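Local structure of IscA (Thermosynechococcus elongatus, 1X0G) at the interface of chains A and B. The protein binds a [2Fe-2S] cluster as an asymmetric homodimer and probably serves as a scaffold in iron-sulfur cluster biosynthesis. Coordinates in Å, arbitrary orientation; residue numbers count along the deposited sequence, not the author numbering. Chains: chain A/B, IscA.

The interface of chains A and B. Residues chain A 28, 41-44, 90, 92, 105; chain B 84-86.
This is a mainly apolar interface between two copies of a HesB/IscA family protein, in which a hairpin turn of one plugs into the other. It helps hold chains A and B together in the tetrameric assembly, and probably belongs to the asymmetric homodimer. The turn of chain B that follows strand 78-84 inserts B:Met86 among strands 40-46 and 87-93 and the A:Met105 loop of chain A. B:Met86 hides 158 Å² here. Its chain is bent at chi2 and chi3 (both -73°), which turns the thioether toward A:Leu44 and A:Phe92. SD lies 3.5 Å from CG of A:Leu44, whose side chain crosses at about a right angle. SD also meets CZ of A:Phe92, 3.6 Å away. The methyl CE sits 3.7 Å from CB of A:Tyr42 and equally near CG of A:Met105, which runs past oppositely. The A:Phe92 ring, whose CE1 and CZ meet CE, lies nearly parallel over the A:Tyr42 ring. B:Leu85 crosses A:Leu44, CB to CB at 3.9 Å. Its carbonyl O lies in plane at the A:Phe90 ring edge, 3.3 Å from CD1. A:Arg41 bends at chi2 (-132°) and reaches tip to tip toward B:Met86. Its guanidinium NH2 lies 2.9 Å from the backbone O of B:Met86, but no N-H points there, so this is not a hydrogen bond. An alanine here removes the guanidinium beside this carbonyl, and would probably hold B:Met86 less firmly at its backbone end. OD2 of B:Asp84 accepts a hydrogen bond from B:Met86 N (2.6 Å), from above the carboxylate plane.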
ATOM      1  N   LEU A  28      15.933 -16.256 -16.603  1.00 60.11           N
ATOM      2  CA  LEU A  28      15.842 -15.329 -15.433  1.00 61.46           C
ATOM      3  C   LEU A  28      14.633 -14.397 -15.377  1.00 61.68           C
ATOM      4  O   LEU A  28      14.234 -13.804 -16.377  1.00 62.37           O
ATOM      5  CB  LEU A  28      17.104 -14.455 -15.291  1.00 61.36           C
ATOM      6  CG  LEU A  28      17.185 -13.482 -14.091  1.00 63.55           C
ATOM      7  CD1 LEU A  28      17.464 -14.240 -12.764  1.00 64.89           C
ATOM      8  CD2 LEU A  28      18.208 -12.365 -14.321  1.00 64.85           C
ATOM      9  N   ARG A  41      11.473  -2.875  -4.956  1.00 64.25           N
ATOM     10  CA  ARG A  41      12.724  -3.550  -4.875  1.00 63.60           C
ATOM     11  C   ARG A  41      12.662  -4.633  -5.947  1.00 64.08           C
ATOM     12  O   ARG A  41      11.632  -5.308  -6.093  1.00 63.23           O
ATOM     13  CB  ARG A  41      12.912  -4.137  -3.504  1.00 63.78           C
ATOM     14  CG  ARG A  41      14.348  -4.593  -3.117  1.00 66.87           C
ATOM     15  CD  ARG A  41      14.163  -6.003  -2.530  1.00 78.56           C
ATOM     16  NE  ARG A  41      15.328  -6.871  -2.348  1.00 80.90           N
ATOM     17  CZ  ARG A  41      16.311  -6.548  -1.528  1.00 84.13           C
ATOM     18  NH1 ARG A  41      16.246  -5.385  -0.867  1.00 81.36           N
ATOM     19  NH2 ARG A  41      17.349  -7.374  -1.373  1.00 86.94           N
ATOM     20  N   TYR A  42      13.746  -4.783  -6.736  1.00 64.14           N
ATOM     21  CA  TYR A  42      13.836  -5.875  -7.732  1.00 62.62           C
ATOM     22  C   TYR A  42      13.704  -7.226  -7.048  1.00 61.77           C
ATOM     23  O   TYR A  42      14.110  -7.443  -5.912  1.00 61.48           O
ATOM     24  CB  TYR A  42      15.101  -5.792  -8.621  1.00 62.87           C
ATOM     25  CG  TYR A  42      15.355  -4.400  -9.197  1.00 62.29           C
ATOM     26  CD1 TYR A  42      16.039  -3.453  -8.458  1.00 62.65           C
ATOM     27  CD2 TYR A  42      14.914  -4.034 -10.462  1.00 62.14           C
ATOM     28  CE1 TYR A  42      16.238  -2.192  -8.924  1.00 64.92           C
ATOM     29  CE2 TYR A  42      15.147  -2.749 -10.964  1.00 63.33           C
ATOM     30  CZ  TYR A  42      15.808  -1.815 -10.180  1.00 65.53           C
ATOM     31  OH  TYR A  42      16.095  -0.500 -10.593  1.00 68.30           O
ATOM     32  N   ASP A  43      13.015  -8.115  -7.713  1.00 62.51           N
ATOM     33  CA  ASP A  43      12.858  -9.465  -7.198  1.00 63.98           C
ATOM     34  C   ASP A  43      13.454 -10.364  -8.321  1.00 63.61           C
ATOM     35  O   ASP A  43      13.173 -10.169  -9.496  1.00 63.78           O
ATOM     36  CB  ASP A  43      11.396  -9.695  -6.861  1.00 64.15           C
ATOM     37  CG  ASP A  43      11.121 -11.081  -6.305  1.00 70.07           C
ATOM     38  OD1 ASP A  43      11.887 -11.557  -5.472  1.00 79.02           O
ATOM     39  OD2 ASP A  43      10.112 -11.726  -6.674  1.00 77.57           O
ATOM     40  N   LEU A  44      14.389 -11.245  -7.981  1.00 64.28           N
ATOM     41  CA  LEU A  44      15.079 -12.006  -9.017  1.00 64.13           C
ATOM     42  C   LEU A  44      14.940 -13.463  -8.791  1.00 64.06           C
ATOM     43  O   LEU A  44      15.329 -13.988  -7.748  1.00 65.31           O
ATOM     44  CB  LEU A  44      16.557 -11.714  -8.980  1.00 63.96           C
ATOM     45  CG  LEU A  44      17.187 -10.429  -9.536  1.00 65.77           C
ATOM     46  CD1 LEU A  44      18.665 -10.700  -9.554  1.00 64.68           C
ATOM     47  CD2 LEU A  44      16.773  -9.918 -10.922  1.00 63.73           C
ATOM     48  N   PHE A  90      23.884  -8.133  -7.121  1.00 60.57           N
ATOM     49  CA  PHE A  90      23.454  -7.607  -8.394  1.00 60.91           C
ATOM     50  C   PHE A  90      23.260  -6.112  -8.258  1.00 61.03           C
ATOM     51  O   PHE A  90      23.067  -5.622  -7.169  1.00 59.37           O
ATOM     52  CB  PHE A  90      22.196  -8.297  -8.868  1.00 59.57           C
ATOM     53  CG  PHE A  90      22.419  -9.734  -9.139  1.00 59.53           C
ATOM     54  CD1 PHE A  90      22.193 -10.706  -8.133  1.00 58.27           C
ATOM     55  CD2 PHE A  90      22.924 -10.153 -10.375  1.00 57.43           C
ATOM     56  CE1 PHE A  90      22.475 -12.126  -8.419  1.00 59.91           C
ATOM     57  CE2 PHE A  90      23.191 -11.541 -10.653  1.00 56.77           C
ATOM     58  CZ  PHE A  90      22.979 -12.526  -9.669  1.00 55.27           C
ATOM     59  N   PHE A  92      21.894  -2.358 -10.556  1.00 65.83           N
ATOM     60  CA  PHE A  92      20.832  -1.996 -11.424  1.00 66.83           C
ATOM     61  C   PHE A  92      20.897  -0.608 -11.915  1.00 67.74           C
ATOM     62  O   PHE A  92      20.913   0.316 -11.171  1.00 67.39           O
ATOM     63  CB  PHE A  92      19.527  -2.190 -10.676  1.00 67.26           C
ATOM     64  CG  PHE A  92      19.324  -3.612 -10.168  1.00 67.40           C
ATOM     65  CD1 PHE A  92      19.732  -3.977  -8.884  1.00 61.99           C
ATOM     66  CD2 PHE A  92      18.769  -4.611 -11.025  1.00 65.72           C
ATOM     67  CE1 PHE A  92      19.495  -5.317  -8.424  1.00 64.39           C
ATOM     68  CE2 PHE A  92      18.570  -5.964 -10.583  1.00 62.56           C
ATOM     69  CZ  PHE A  92      18.921  -6.316  -9.290  1.00 62.73           C
ATOM     70  N   MET A 105      19.097  -1.365  -4.971  1.00 69.81           N
ATOM     71  CA  MET A 105      18.119  -2.428  -5.216  1.00 69.92           C
ATOM     72  C   MET A 105      16.677  -1.943  -5.046  1.00 68.81           C
ATOM     73  O   MET A 105      15.735  -2.664  -5.382  1.00 69.22           O
ATOM     74  CB  MET A 105      18.395  -3.604  -4.325  1.00 70.18           C
ATOM     75  CG  MET A 105      19.706  -4.270  -4.661  1.00 74.28           C
ATOM     76  SD  MET A 105      20.050  -5.651  -3.541  1.00 83.72           S
ATOM     77  CE  MET A 105      19.441  -4.965  -1.933  1.00 79.48           C
TER
ATOM     78  N   ASP B  84      17.618 -14.602  -1.107  1.00 66.02           N
ATOM     79  CA  ASP B  84      17.507 -15.052  -2.509  1.00 65.92           C
ATOM     80  C   ASP B  84      18.725 -14.466  -3.314  1.00 64.01           C
ATOM     81  O   ASP B  84      19.706 -14.032  -2.735  1.00 63.16           O
ATOM     82  CB  ASP B  84      16.115 -14.638  -3.099  1.00 66.42           C
ATOM     83  CG  ASP B  84      15.924 -13.087  -3.155  1.00 72.46           C
ATOM     84  OD1 ASP B  84      15.253 -12.462  -2.260  1.00 76.76           O
ATOM     85  OD2 ASP B  84      16.475 -12.492  -4.121  1.00 74.20           O
ATOM     86  N   LEU B  85      18.597 -14.421  -4.632  1.00 62.11           N
ATOM     87  CA  LEU B  85      19.531 -13.779  -5.481  1.00 60.92           C
ATOM     88  C   LEU B  85      19.849 -12.342  -5.107  1.00 61.27           C
ATOM     89  O   LEU B  85      20.988 -11.948  -5.290  1.00 62.80           O
ATOM     90  CB  LEU B  85      19.047 -13.803  -6.909  1.00 59.54           C
ATOM     91  CG  LEU B  85      18.588 -15.128  -7.442  1.00 61.13           C
ATOM     92  CD1 LEU B  85      18.874 -15.171  -8.941  1.00 61.42           C
ATOM     93  CD2 LEU B  85      19.301 -16.273  -6.716  1.00 61.02           C
ATOM     94  N   MET B  86      18.872 -11.549  -4.671  1.00 60.86           N
ATOM     95  CA  MET B  86      19.083 -10.170  -4.230  1.00 60.87           C
ATOM     96  C   MET B  86      19.585 -10.068  -2.815  1.00 60.04           C
ATOM     97  O   MET B  86      19.592  -8.963  -2.269  1.00 60.76           O
ATOM     98  CB  MET B  86      17.771  -9.387  -4.207  1.00 62.30           C
ATOM     99  CG  MET B  86      16.951  -9.443  -5.471  1.00 66.16           C
ATOM    100  SD  MET B  86      17.778  -8.442  -6.662  1.00 75.40           S
ATOM    101  CE  MET B  86      17.352  -6.863  -5.951  1.00 76.83           C
TER